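Local coordinates for naphthalene dioxygenase large subunit (Rhodococcus sp., PDB 2B1X), which holds a Rieske-type iron-sulfur cluster in one domain and a mononuclear iron in another, as the large subunit of a ring-hydroxylating dioxygenase, at residues H44-L49 against E167-D172; I179-D182 against G187-V190; T245-G250 against L428-Q433; P263-L268 against E274-R279. One frame throughout, in Å; residues are numbered along the deposited sequence.

Interaction 1 of 4, residues H44-L49 against E167-D172; sequences HAWVFL and EDYLGD
Trp-46 lies across one face of the Tyr-169 ring. Its CB stands 4.0 Å from the centroid of that ring, 27° off the normal, in a CH-pi contact. Farther along the same face, Trp-46 CD1 sits above the rim of the ring and approaches Tyr-169 CG to 3.4 Å. The five-membered ring of Trp-46 and the tyrosine ring meet obliquely, planes at 54° and centroids 4.8 Å apart. The two side chains run past each other in opposite directions. Tyr-169 CG is anti to its backbone N (chi1 -180°), which carries the phenol from the helix to the backbone of Ala-45 and Trp-46. There Ala-45 CB touches Tyr-169 OH at 3.5 Å.

The contact joins strand 47-51, at the edge of a small three-stranded sheet, to helix 166-170. Ala-45 and Trp-46 belong to the Rieske family region, Tyr-169 to the catalytic one. Both polar ends find partners beyond the contact. Tyr-169 OH is hydrogen-bonded to the carbonyl O of Phe-299, and Trp-46 NE1 to that of Asp-164. These bonds fix where the two polar ends lie. The backbone N of Trp-46 is buried here without a modelled partner, 3.7 Å from Tyr-169 CZ. Apolar and CH-pi contacts therefore join the two segments directly, while hydrogen bonds to other parts of the chain anchor the aromatic groups.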
loop_
_atom_site.group_PDB
_atom_site.type_symbol
_atom_site.label_atom_id
_atom_site.label_comp_id
_atom_site.label_asym_id
_atom_site.label_seq_id
_atom_site.Cartn_x
_atom_site.Cartn_y
_atom_site.Cartn_z
ATOM N N HIS A 44 12.421 25.406 -9.196
ATOM C CA HIS A 44 12.715 26.699 -9.803
ATOM C C HIS A 44 11.500 27.606 -9.980
ATOM O O HIS A 44 11.580 28.791 -9.732
ATOM C CB HIS A 44 13.446 26.495 -11.125
ATOM C CG HIS A 44 14.850 26.021 -10.946
ATOM N ND1 HIS A 44 15.180 24.684 -10.819
ATOM C CD2 HIS A 44 16.009 26.709 -10.825
ATOM C CE1 HIS A 44 16.485 24.572 -10.639
ATOM N NE2 HIS A 44 17.013 25.786 -10.652
ATOM N N ALA A 45 10.370 27.035 -10.377
ATOM C CA ALA A 45 9.186 27.797 -10.719
ATOM C C ALA A 45 8.537 28.406 -9.495
ATOM O O ALA A 45 8.842 28.021 -8.370
ATOM C CB ALA A 45 8.186 26.897 -11.440
ATOM N N TRP A 46 7.661 29.387 -9.721
ATOM C CA TRP A 46 6.868 29.962 -8.649
ATOM C C TRP A 46 5.628 29.080 -8.495
ATOM O O TRP A 46 4.888 28.879 -9.466
ATOM C CB TRP A 46 6.434 31.389 -9.002
ATOM C CG TRP A 46 7.503 32.412 -8.835
ATOM C CD1 TRP A 46 8.375 32.844 -9.785
ATOM C CD2 TRP A 46 7.854 33.093 -7.630
ATOM N NE1 TRP A 46 9.235 33.783 -9.258
ATOM C CE2 TRP A 46 8.925 33.961 -7.935
ATOM C CE3 TRP A 46 7.343 33.086 -6.318
ATOM C CZ2 TRP A 46 9.491 34.819 -6.986
ATOM C CZ3 TRP A 46 7.906 33.923 -5.377
ATOM C CH2 TRP A 46 8.973 34.777 -5.709
ATOM N N VAL A 47 5.367 28.644 -7.267
ATOM C CA VAL A 47 4.273 27.714 -6.953
ATOM C C VAL A 47 3.283 28.360 -5.963
ATOM O O VAL A 47 3.686 28.986 -4.989
ATOM C CB VAL A 47 4.842 26.434 -6.318
ATOM C CG1 VAL A 47 3.703 25.476 -5.864
ATOM C CG2 VAL A 47 5.888 25.777 -7.272
ATOM N N PHE A 48 1.984 28.240 -6.253
ATOM C CA PHE A 48 0.969 28.836 -5.405
ATOM C C PHE A 48 0.888 28.069 -4.063
ATOM O O PHE A 48 0.882 26.819 -4.033
ATOM C CB PHE A 48 -0.398 28.822 -6.111
ATOM C CG PHE A 48 -1.531 29.280 -5.227
ATOM C CD1 PHE A 48 -1.752 30.629 -4.991
ATOM C CD2 PHE A 48 -2.357 28.347 -4.611
ATOM C CE1 PHE A 48 -2.795 31.054 -4.142
ATOM C CE2 PHE A 48 -3.372 28.736 -3.761
ATOM C CZ PHE A 48 -3.621 30.103 -3.534
ATOM N N LEU A 49 0.816 28.828 -2.969
ATOM C CA LEU A 49 0.767 28.260 -1.618
ATOM C C LEU A 49 -0.564 28.510 -0.898
ATOM O O LEU A 49 -1.151 27.601 -0.305
ATOM C CB LEU A 49 1.855 28.900 -0.769
ATOM C CG LEU A 49 3.288 28.717 -1.312
ATOM C CD1 LEU A 49 4.291 29.520 -0.522
ATOM C CD2 LEU A 49 3.643 27.257 -1.282
ATOM N N GLU A 167 6.379 39.045 -10.359
ATOM C CA GLU A 167 5.717 39.916 -11.356
ATOM C C GLU A 167 6.254 39.702 -12.768
ATOM O O GLU A 167 5.481 39.709 -13.719
ATOM C CB GLU A 167 5.747 41.421 -10.958
ATOM C CG GLU A 167 5.064 41.725 -9.619
ATOM C CD GLU A 167 4.051 42.877 -9.617
ATOM O OE1 GLU A 167 3.872 43.586 -10.652
ATOM O OE2 GLU A 167 3.438 43.100 -8.534
ATOM N N ASP A 168 7.569 39.523 -12.906
ATOM C CA ASP A 168 8.162 39.170 -14.205
ATOM C C ASP A 168 7.694 37.772 -14.674
ATOM O O ASP A 168 7.396 37.547 -15.855
ATOM C CB ASP A 168 9.692 39.230 -14.122
ATOM C CG ASP A 168 10.236 40.682 -14.148
ATOM O OD1 ASP A 168 9.457 41.645 -14.278
ATOM O OD2 ASP A 168 11.442 40.938 -14.029
ATOM N N TYR A 169 7.622 36.843 -13.726
ATOM C CA TYR A 169 7.197 35.474 -14.024
ATOM C C TYR A 169 5.756 35.412 -14.537
ATOM O O TYR A 169 5.441 34.662 -15.478
ATOM C CB TYR A 169 7.362 34.631 -12.767
ATOM C CG TYR A 169 6.978 33.171 -12.882
ATOM C CD1 TYR A 169 7.848 32.247 -13.432
ATOM C CD2 TYR A 169 5.756 32.724 -12.409
ATOM C CE1 TYR A 169 7.499 30.880 -13.514
ATOM C CE2 TYR A 169 5.399 31.368 -12.492
ATOM C CZ TYR A 169 6.286 30.459 -13.034
ATOM O OH TYR A 169 5.963 29.116 -13.092
ATOM N N LEU A 170 4.880 36.191 -13.921
ATOM C CA LEU A 170 3.501 36.245 -14.360
ATOM C C LEU A 170 3.436 37.024 -15.681
ATOM O O LEU A 170 2.727 36.622 -16.634
ATOM C CB LEU A 170 2.620 36.855 -13.268
ATOM C CG LEU A 170 2.586 36.034 -11.956
ATOM C CD1 LEU A 170 1.811 36.816 -10.916
ATOM C CD2 LEU A 170 2.019 34.610 -12.117
ATOM N N GLY A 171 4.223 38.109 -15.762
ATOM C CA GLY A 171 4.292 38.887 -16.985
ATOM C C GLY A 171 2.928 39.335 -17.477
ATOM O O GLY A 171 2.126 39.896 -16.713
ATOM N N ASP A 172 2.657 39.083 -18.761
ATOM C CA ASP A 172 1.438 39.545 -19.403
ATOM C C ASP A 172 0.180 38.882 -18.835
ATOM O O ASP A 172 -0.928 39.396 -18.998
ATOM C CB ASP A 172 1.518 39.291 -20.906
ATOM C CG ASP A 172 2.419 40.296 -21.636
ATOM O OD1 ASP A 172 2.747 41.365 -21.084
ATOM O OD2 ASP A 172 2.851 40.088 -22.793
#

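Interaction 2 of 4, residues I179-D182 against G187-V190; sequences IVLD and GLQV
Leu-188 packs against Val-180 and Leu-181 at the end of helix 174-181. Its CB leaves the start of strand 188-199 toward the helix. CG follows in a non-rotameric conformation: chi1 is -106°, and chi2 of 10° leaves CD1 almost eclipsed with CA. The other branch, CD2, does the touching across the contact. Leu-188 CD2 lies 3.6 Å from Leu-181 CA and 3.7 Å from the carbonyl O of Val-180. It also meets Leu-181 CD2 at 3.9 Å, methyl against methyl. The two leucine side chains cross at about a right angle. Val-180 adds little beyond its carbonyl.

A water bridges the backbones beside this apolar contact. It donates to Leu-181 O at 2.7 Å and accepts from Leu-188 N at 2.9 Å. Leu-181 is the last helical residue, and the water gives its carbonyl a partner near the helix end. Leu-188 also packs on Leu-341 of strand 333-343 and on His-51 of strand 47-51. The contact thus seats the helix end against an outermost strand of the large antiparallel sheet of the catalytic domain, consistent with the helix-grip fold of its clan.

The chemistry is mixed: a methyl group packs on backbone and side chain, and one water supplies the polar link where the main chains stand too far apart to bond directly.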
loop_
_atom_site.group_PDB
_atom_site.type_symbol
_atom_site.label_atom_id
_atom_site.label_comp_id
_atom_site.label_asym_id
_atom_site.label_seq_id
_atom_site.Cartn_x
_atom_site.Cartn_y
_atom_site.Cartn_z
ATOM N N ILE A 179 -8.662 40.457 -13.941
ATOM C CA ILE A 179 -10.061 40.290 -14.310
ATOM C C ILE A 179 -10.787 39.321 -13.369
ATOM O O ILE A 179 -11.970 39.464 -13.125
ATOM C CB ILE A 179 -10.146 39.831 -15.769
ATOM C CG1 ILE A 179 -9.847 41.008 -16.714
ATOM C CG2 ILE A 179 -11.546 39.241 -16.101
ATOM C CD1 ILE A 179 -9.727 40.620 -18.187
ATOM N N VAL A 180 -10.048 38.353 -12.841
ATOM C CA VAL A 180 -10.584 37.358 -11.923
ATOM C C VAL A 180 -10.350 37.763 -10.452
ATOM O O VAL A 180 -11.206 37.544 -9.613
ATOM C CB VAL A 180 -9.969 35.964 -12.261
ATOM C CG1 VAL A 180 -9.829 35.075 -11.063
ATOM C CG2 VAL A 180 -10.782 35.277 -13.381
ATOM N N LEU A 181 -9.222 38.395 -10.152
ATOM C CA LEU A 181 -8.835 38.622 -8.749
ATOM C C LEU A 181 -9.147 40.007 -8.185
ATOM O O LEU A 181 -9.256 40.165 -6.965
ATOM C CB LEU A 181 -7.343 38.356 -8.543
ATOM C CG LEU A 181 -6.741 37.020 -9.001
ATOM C CD1 LEU A 181 -5.249 37.116 -8.874
ATOM C CD2 LEU A 181 -7.273 35.820 -8.210
ATOM N N ASP A 182 -9.260 41.008 -9.057
ATOM C CA ASP A 182 -9.254 42.393 -8.605
ATOM C C ASP A 182 -10.538 43.175 -8.889
ATOM O O ASP A 182 -10.496 44.394 -9.063
ATOM C CB ASP A 182 -8.062 43.140 -9.215
ATOM C CG ASP A 182 -7.637 44.334 -8.377
ATOM O OD1 ASP A 182 -7.777 44.288 -7.136
ATOM O OD2 ASP A 182 -7.178 45.370 -8.884
ATOM N N GLY A 187 -11.847 42.740 -1.900
ATOM C CA GLY A 187 -11.118 41.583 -2.391
ATOM C C GLY A 187 -11.869 40.267 -2.264
ATOM O O GLY A 187 -13.011 40.212 -1.798
ATOM N N LEU A 188 -11.207 39.208 -2.709
ATOM C CA LEU A 188 -11.691 37.834 -2.661
ATOM C C LEU A 188 -11.449 37.203 -1.298
ATOM O O LEU A 188 -10.481 37.550 -0.597
ATOM C CB LEU A 188 -10.900 37.016 -3.683
ATOM C CG LEU A 188 -11.474 36.532 -5.013
ATOM C CD1 LEU A 188 -12.826 37.107 -5.406
ATOM C CD2 LEU A 188 -10.434 36.718 -6.109
ATOM N N GLN A 189 -12.328 36.278 -0.921
ATOM C CA GLN A 189 -12.087 35.422 0.238
ATOM C C GLN A 189 -12.197 33.960 -0.152
ATOM O O GLN A 189 -13.122 33.578 -0.860
ATOM C CB GLN A 189 -13.036 35.733 1.389
ATOM C CG GLN A 189 -14.502 35.462 1.116
ATOM C CD GLN A 189 -15.421 35.883 2.282
ATOM O OE1 GLN A 189 -16.652 35.909 2.127
ATOM N NE2 GLN A 189 -14.829 36.207 3.442
ATOM N N VAL A 190 -11.234 33.154 0.289
ATOM C CA VAL A 190 -11.377 31.702 0.229
ATOM C C VAL A 190 -12.434 31.377 1.277
ATOM O O VAL A 190 -12.360 31.870 2.397
ATOM C CB VAL A 190 -10.036 30.967 0.606
ATOM C CG1 VAL A 190 -10.275 29.488 0.954
ATOM C CG2 VAL A 190 -9.032 31.099 -0.498
HETATM O O HOH W 1 -8.920 39.763 -4.347
#

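Interaction 3 of 4, residues T245-G250 against L428-Q433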
loop_
_atom_site.group_PDB
_atom_site.type_symbol
_atom_site.label_atom_id
_atom_site.label_comp_id
_atom_site.label_asym_id
_atom_site.label_seq_id
_atom_site.Cartn_x
_atom_site.Cartn_y
_atom_site.Cartn_z
ATOM N N THR A 245 0.884 33.262 -22.973
ATOM C CA THR A 245 1.815 34.255 -22.493
ATOM C C THR A 245 3.179 33.530 -22.406
ATOM O O THR A 245 3.234 32.337 -22.660
ATOM C CB THR A 245 1.177 34.626 -21.144
ATOM O OG1 THR A 245 0.654 35.947 -21.213
ATOM C CG2 THR A 245 2.069 34.482 -19.933
ATOM N N GLY A 246 4.266 34.228 -22.082
ATOM C CA GLY A 246 5.528 33.555 -21.808
ATOM C C GLY A 246 5.438 32.767 -20.493
ATOM O O GLY A 246 4.423 32.831 -19.814
ATOM N N HIS A 247 6.487 32.029 -20.144
ATOM C CA HIS A 247 6.500 31.165 -18.923
ATOM C C HIS A 247 5.377 30.106 -18.839
ATOM O O HIS A 247 4.926 29.719 -17.728
ATOM C CB HIS A 247 6.527 31.979 -17.619
ATOM C CG HIS A 247 7.524 33.092 -17.619
ATOM N ND1 HIS A 247 8.847 32.898 -17.301
ATOM C CD2 HIS A 247 7.393 34.406 -17.879
ATOM C CE1 HIS A 247 9.495 34.048 -17.370
ATOM N NE2 HIS A 247 8.632 34.981 -17.720
ATOM N N GLY A 248 4.945 29.606 -19.992
ATOM C CA GLY A 248 4.022 28.481 -19.987
ATOM C C GLY A 248 2.581 28.799 -19.634
ATOM O O GLY A 248 1.752 27.877 -19.634
ATOM N N HIS A 249 2.254 30.072 -19.375
ATOM C CA HIS A 249 0.899 30.408 -18.899
ATOM C C HIS A 249 -0.088 30.537 -20.051
ATOM O O HIS A 249 0.264 31.017 -21.139
ATOM C CB HIS A 249 0.851 31.711 -18.113
ATOM C CG HIS A 249 1.895 31.865 -17.056
ATOM N ND1 HIS A 249 2.081 30.948 -16.047
ATOM C CD2 HIS A 249 2.776 32.868 -16.819
ATOM C CE1 HIS A 249 3.035 31.372 -15.238
ATOM N NE2 HIS A 249 3.485 32.528 -15.690
ATOM N N GLY A 250 -1.344 30.136 -19.813
ATOM C CA GLY A 250 -2.368 30.381 -20.813
ATOM C C GLY A 250 -3.755 30.268 -20.215
ATOM O O GLY A 250 -3.927 29.694 -19.125
ATOM N N LEU A 428 3.717 22.986 -22.425
ATOM C CA LEU A 428 4.655 21.869 -22.499
ATOM C C LEU A 428 5.994 22.288 -23.049
ATOM O O LEU A 428 7.011 21.701 -22.702
ATOM C CB LEU A 428 4.056 20.726 -23.335
ATOM C CG LEU A 428 2.942 19.993 -22.601
ATOM C CD1 LEU A 428 2.281 18.975 -23.516
ATOM C CD2 LEU A 428 3.428 19.346 -21.281
ATOM N N GLU A 429 6.000 23.286 -23.930
ATOM C CA GLU A 429 7.260 23.849 -24.424
ATOM C C GLU A 429 8.076 24.419 -23.281
ATOM O O GLU A 429 9.300 24.151 -23.190
ATOM C CB GLU A 429 7.020 24.948 -25.499
ATOM C CG GLU A 429 8.315 25.589 -25.992
ATOM C CD GLU A 429 8.135 26.604 -27.109
ATOM O OE1 GLU A 429 7.309 27.535 -26.984
ATOM O OE2 GLU A 429 8.856 26.488 -28.113
ATOM N N TYR A 430 7.437 25.223 -22.434
ATOM C CA TYR A 430 8.118 25.794 -21.279
ATOM C C TYR A 430 8.568 24.688 -20.310
ATOM O O TYR A 430 9.668 24.726 -19.805
ATOM C CB TYR A 430 7.270 26.845 -20.562
ATOM C CG TYR A 430 8.001 27.617 -19.456
ATOM C CD1 TYR A 430 9.196 28.318 -19.712
ATOM C CD2 TYR A 430 7.498 27.629 -18.139
ATOM C CE1 TYR A 430 9.863 29.013 -18.683
ATOM C CE2 TYR A 430 8.134 28.337 -17.128
ATOM C CZ TYR A 430 9.327 29.003 -17.403
ATOM O OH TYR A 430 9.936 29.689 -16.392
ATOM N N TRP A 431 7.706 23.690 -20.098
ATOM C CA TRP A 431 8.038 22.568 -19.204
ATOM C C TRP A 431 9.316 21.890 -19.758
ATOM O O TRP A 431 10.240 21.640 -19.019
ATOM C CB TRP A 431 6.823 21.596 -19.147
ATOM C CG TRP A 431 7.043 20.348 -18.339
ATOM C CD1 TRP A 431 6.779 20.187 -17.036
ATOM C CD2 TRP A 431 7.581 19.113 -18.803
ATOM N NE1 TRP A 431 7.100 18.916 -16.620
ATOM C CE2 TRP A 431 7.598 18.223 -17.692
ATOM C CE3 TRP A 431 8.044 18.651 -20.046
ATOM C CZ2 TRP A 431 8.099 16.908 -17.772
ATOM C CZ3 TRP A 431 8.531 17.338 -20.132
ATOM C CH2 TRP A 431 8.540 16.479 -18.994
ATOM N N MET A 432 9.353 21.651 -21.071
ATOM C CA MET A 432 10.484 20.993 -21.712
ATOM C C MET A 432 11.756 21.845 -21.662
ATOM O O MET A 432 12.826 21.311 -21.388
ATOM C CB MET A 432 10.141 20.588 -23.156
ATOM C CG MET A 432 9.241 19.332 -23.265
ATOM S SD MET A 432 9.062 18.814 -24.992
ATOM C CE MET A 432 7.830 19.993 -25.596
ATOM N N GLN A 433 11.635 23.163 -21.852
ATOM C CA GLN A 433 12.783 24.055 -21.690
ATOM C C GLN A 433 13.368 23.938 -20.268
ATOM O O GLN A 433 14.586 23.846 -20.093
ATOM C CB GLN A 433 12.427 25.503 -22.036
ATOM C CG GLN A 433 12.103 25.697 -23.551
ATOM C CD GLN A 433 11.459 27.025 -23.869
ATOM O OE1 GLN A 433 10.850 27.638 -23.007
ATOM N NE2 GLN A 433 11.560 27.461 -25.142
#
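Tyr-430 presents one ring face to His-247 and rests its CB against Gly-248. In helix 422-436 the helical bonds run past it, from Met-432 N to Leu-428 O and from Gln-433 N to Glu-429 O. Glu-429 itself turns to the side and bonds Asn-18 through OE2.

Tyr-430 carries the contact. With chi1 at -172° its ring lies beside the carbonyl carbon and extends from the helix across the loop. His-247 CA lies 3.6 Å above the Tyr-430 ring centroid, almost on the normal, in a CH-pi contact. The edge of the imidazole is directed to the phenol face in an offset edge-to-face pair, planes at 88° and centroids 5.6 Å apart. Tyr-430 OH lies in the imidazole plane at its edge, 3.5 Å from His-247 ND1. Tyr-430 CB comes within 3.7 Å of Gly-248 N, and the lack of a side chain there lets the ring lie close.

Trp-431 turns off toward helix 4-16, and its NE1 bonds Glu-37. Met-432 packs on Leu-14 of that helix.

The loop is a type I' turn from Gly-246 to His-249. Such a turn is typical of a tight beta hairpin, here joining strands 240-244 and 250-254 of the catalytic-domain sheet.

Interaction 4 of 4, residues P263-L268 against E274-R279; sequences PEFMGL and EELERR
Phe-265 and Leu-268 pack on Leu-276 and Glu-277 of the helix that follows them in the chain. Early in the segment, Glu-264 bonds Arg-289 in a salt bridge through OE1. Glu-264 OE1 is 6.0 Å from Glu-277 OE2. The arginine probably eases the like charges of the two carboxylates.

Phe-265 comes next and makes the main contact. Its CG lies beside the backbone N (chi1 -55°); its CB points toward helix 270-279, and the ring meets it. Phe-265 CD2 and CE2 each lie 3.9 Å from Leu-276 CD1. Farther round the ring, Phe-265 CE1 is 3.9 Å from Glu-277 OE2, with ring and carboxylate planes 81° apart. The glutamate gets there with an extended chain, although its CB does not aim at the loop. Phe-265 also packs on Val-285 and Phe-288 of helix 282-288.

Phe-265, Met-266 and Gly-267 all have positive phi. They form a left-handed turn of 3-10 type, with bonds from Gly-267 N to Glu-264 O and from Leu-268 N to Phe-265 O. Met-266 packs on Asn-306 and Leu-308 of strand 302-309.

Leu-268 brings the chain back to the contact. Its CD1 meets Leu-276 CD2 at 4.2 Å. Leu-276 thus divides its branches, CD1 to the phenylalanine and CD2 to the leucine. Its CG sits between the backbone N and the carbonyl carbon (chi1 81°), a crowded position. Leu-268 also packs on Arg-183 and Phe-288.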
loop_
_atom_site.group_PDB
_atom_site.type_symbol
_atom_site.label_atom_id
_atom_site.label_comp_id
_atom_site.label_asym_id
_atom_site.label_seq_id
_atom_site.Cartn_x
_atom_site.Cartn_y
_atom_site.Cartn_z
ATOM N N PRO A 263 -26.875 38.128 -18.705
ATOM C CA PRO A 263 -26.436 39.254 -17.880
ATOM C C PRO A 263 -24.943 39.536 -18.046
ATOM O O PRO A 263 -24.122 38.609 -18.068
ATOM C CB PRO A 263 -26.755 38.778 -16.458
ATOM C CG PRO A 263 -27.955 37.894 -16.634
ATOM C CD PRO A 263 -27.771 37.216 -17.967
ATOM N N GLU A 264 -24.605 40.817 -18.177
ATOM C CA GLU A 264 -23.213 41.229 -18.302
ATOM C C GLU A 264 -22.414 40.903 -17.045
ATOM O O GLU A 264 -22.974 40.797 -15.951
ATOM C CB GLU A 264 -23.118 42.717 -18.600
ATOM C CG GLU A 264 -23.709 43.096 -19.946
ATOM C CD GLU A 264 -23.648 44.594 -20.233
ATOM O OE1 GLU A 264 -23.430 45.402 -19.293
ATOM O OE2 GLU A 264 -23.824 44.956 -21.416
ATOM N N PHE A 265 -21.105 40.736 -17.223
ATOM C CA PHE A 265 -20.202 40.523 -16.111
ATOM C C PHE A 265 -20.614 39.272 -15.325
ATOM O O PHE A 265 -20.616 39.268 -14.095
ATOM C CB PHE A 265 -20.172 41.775 -15.214
ATOM C CG PHE A 265 -19.826 43.052 -15.949
ATOM C CD1 PHE A 265 -20.755 44.094 -16.035
ATOM C CD2 PHE A 265 -18.581 43.216 -16.550
ATOM C CE1 PHE A 265 -20.440 45.283 -16.693
ATOM C CE2 PHE A 265 -18.259 44.376 -17.233
ATOM C CZ PHE A 265 -19.197 45.430 -17.301
ATOM N N MET A 266 -21.002 38.227 -16.062
ATOM C CA MET A 266 -21.326 36.914 -15.480
ATOM C C MET A 266 -22.491 37.016 -14.508
ATOM O O MET A 266 -22.661 36.162 -13.629
ATOM C CB MET A 266 -20.111 36.313 -14.758
ATOM C CG MET A 266 -18.947 36.021 -15.656
ATOM S SD MET A 266 -17.706 35.082 -14.790
ATOM C CE MET A 266 -18.456 33.398 -14.937
ATOM N N GLY A 267 -23.271 38.082 -14.638
ATOM C CA GLY A 267 -24.344 38.344 -13.692
ATOM C C GLY A 267 -23.900 38.584 -12.253
ATOM O O GLY A 267 -24.664 38.346 -11.312
ATOM N N LEU A 268 -22.689 39.089 -12.065
ATOM C CA LEU A 268 -22.236 39.456 -10.724
ATOM C C LEU A 268 -23.132 40.495 -10.072
ATOM O O LEU A 268 -23.799 41.293 -10.777
ATOM C CB LEU A 268 -20.803 39.959 -10.757
ATOM C CG LEU A 268 -19.752 38.873 -10.957
ATOM C CD1 LEU A 268 -18.445 39.537 -11.305
ATOM C CD2 LEU A 268 -19.629 37.954 -9.722
ATOM N N GLU A 274 -20.233 47.670 -10.027
ATOM C CA GLU A 274 -19.830 49.045 -9.749
ATOM C C GLU A 274 -18.332 49.141 -9.534
ATOM O O GLU A 274 -17.661 49.960 -10.167
ATOM C CB GLU A 274 -20.504 49.525 -8.468
ATOM C CG GLU A 274 -21.603 50.551 -8.624
ATOM C CD GLU A 274 -21.843 51.317 -7.323
ATOM O OE1 GLU A 274 -22.188 50.672 -6.294
ATOM O OE2 GLU A 274 -21.673 52.561 -7.318
ATOM N N GLU A 275 -17.824 48.291 -8.640
ATOM C CA GLU A 275 -16.430 48.350 -8.215
ATOM C C GLU A 275 -15.507 47.941 -9.380
ATOM O O GLU A 275 -14.517 48.621 -9.656
ATOM C CB GLU A 275 -16.210 47.520 -6.930
ATOM C CG GLU A 275 -16.985 48.092 -5.729
ATOM C CD GLU A 275 -16.821 47.302 -4.438
ATOM O OE1 GLU A 275 -16.085 46.280 -4.416
ATOM O OE2 GLU A 275 -17.412 47.736 -3.420
ATOM N N LEU A 276 -15.859 46.873 -10.096
ATOM C CA LEU A 276 -14.998 46.375 -11.167
ATOM C C LEU A 276 -14.844 47.381 -12.333
ATOM O O LEU A 276 -13.771 47.536 -12.914
ATOM C CB LEU A 276 -15.441 44.972 -11.639
ATOM C CG LEU A 276 -16.592 44.787 -12.625
ATOM C CD1 LEU A 276 -16.162 45.058 -14.067
ATOM C CD2 LEU A 276 -17.153 43.362 -12.511
ATOM N N GLU A 277 -15.913 48.089 -12.642
ATOM C CA GLU A 277 -15.864 49.178 -13.625
ATOM C C GLU A 277 -14.905 50.313 -13.249
ATOM O O GLU A 277 -14.437 51.060 -14.109
ATOM C CB GLU A 277 -17.260 49.743 -13.857
ATOM C CG GLU A 277 -18.184 48.775 -14.577
ATOM C CD GLU A 277 -19.585 49.317 -14.837
ATOM O OE1 GLU A 277 -20.185 49.975 -13.936
ATOM O OE2 GLU A 277 -20.099 49.068 -15.959
ATOM N N ARG A 278 -14.598 50.409 -11.961
ATOM C CA ARG A 278 -13.715 51.435 -11.451
ATOM C C ARG A 278 -12.313 50.864 -11.157
ATOM O O ARG A 278 -11.321 51.597 -11.247
ATOM C CB ARG A 278 -14.417 52.105 -10.255
ATOM C CG ARG A 278 -13.597 52.623 -9.099
ATOM C CD ARG A 278 -14.480 53.186 -7.985
ATOM N NE ARG A 278 -14.532 52.307 -6.808
ATOM C CZ ARG A 278 -15.652 51.963 -6.169
ATOM N NH1 ARG A 278 -16.843 52.392 -6.581
ATOM N NH2 ARG A 278 -15.579 51.186 -5.100
ATOM N N ARG A 279 -12.221 49.569 -10.849
ATOM C CA ARG A 279 -10.937 48.962 -10.490
ATOM C C ARG A 279 -10.135 48.492 -11.710
ATOM O O ARG A 279 -8.907 48.553 -11.704
ATOM C CB ARG A 279 -11.130 47.818 -9.498
ATOM C CG ARG A 279 -11.671 48.232 -8.147
ATOM C CD ARG A 279 -11.613 47.131 -7.112
ATOM N NE ARG A 279 -10.251 46.682 -6.860
ATOM C CZ ARG A 279 -9.450 47.225 -5.959
ATOM N NH1 ARG A 279 -9.882 48.245 -5.230
ATOM N NH2 ARG A 279 -8.217 46.753 -5.779
#

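Interactions 1 and 3 form one neighbourhood, with centres about 12 Å apart. Tyr-169 O probably accepts a hydrogen bond from His-249 NE2 at 2.9 Å, and the Tyr-169 ring meets both histidine rings of the 245-250 loop. Interactions 2 and 4 form another, with centres about 13 Å apart. A salt bridge joins them, Asp-182 OD1 to Arg-279 NH2 at 2.8 Å. Helices 166-170 and 174-181 follow each other in the chain and link the pairs, although interactions 1 and 2 do not touch. Interactions 3 and 4 lie farthest apart, about 31 Å between centres. None of the segments includes the iron ligands His-216, His-221 and Asp-372, or the cluster-pocket residues.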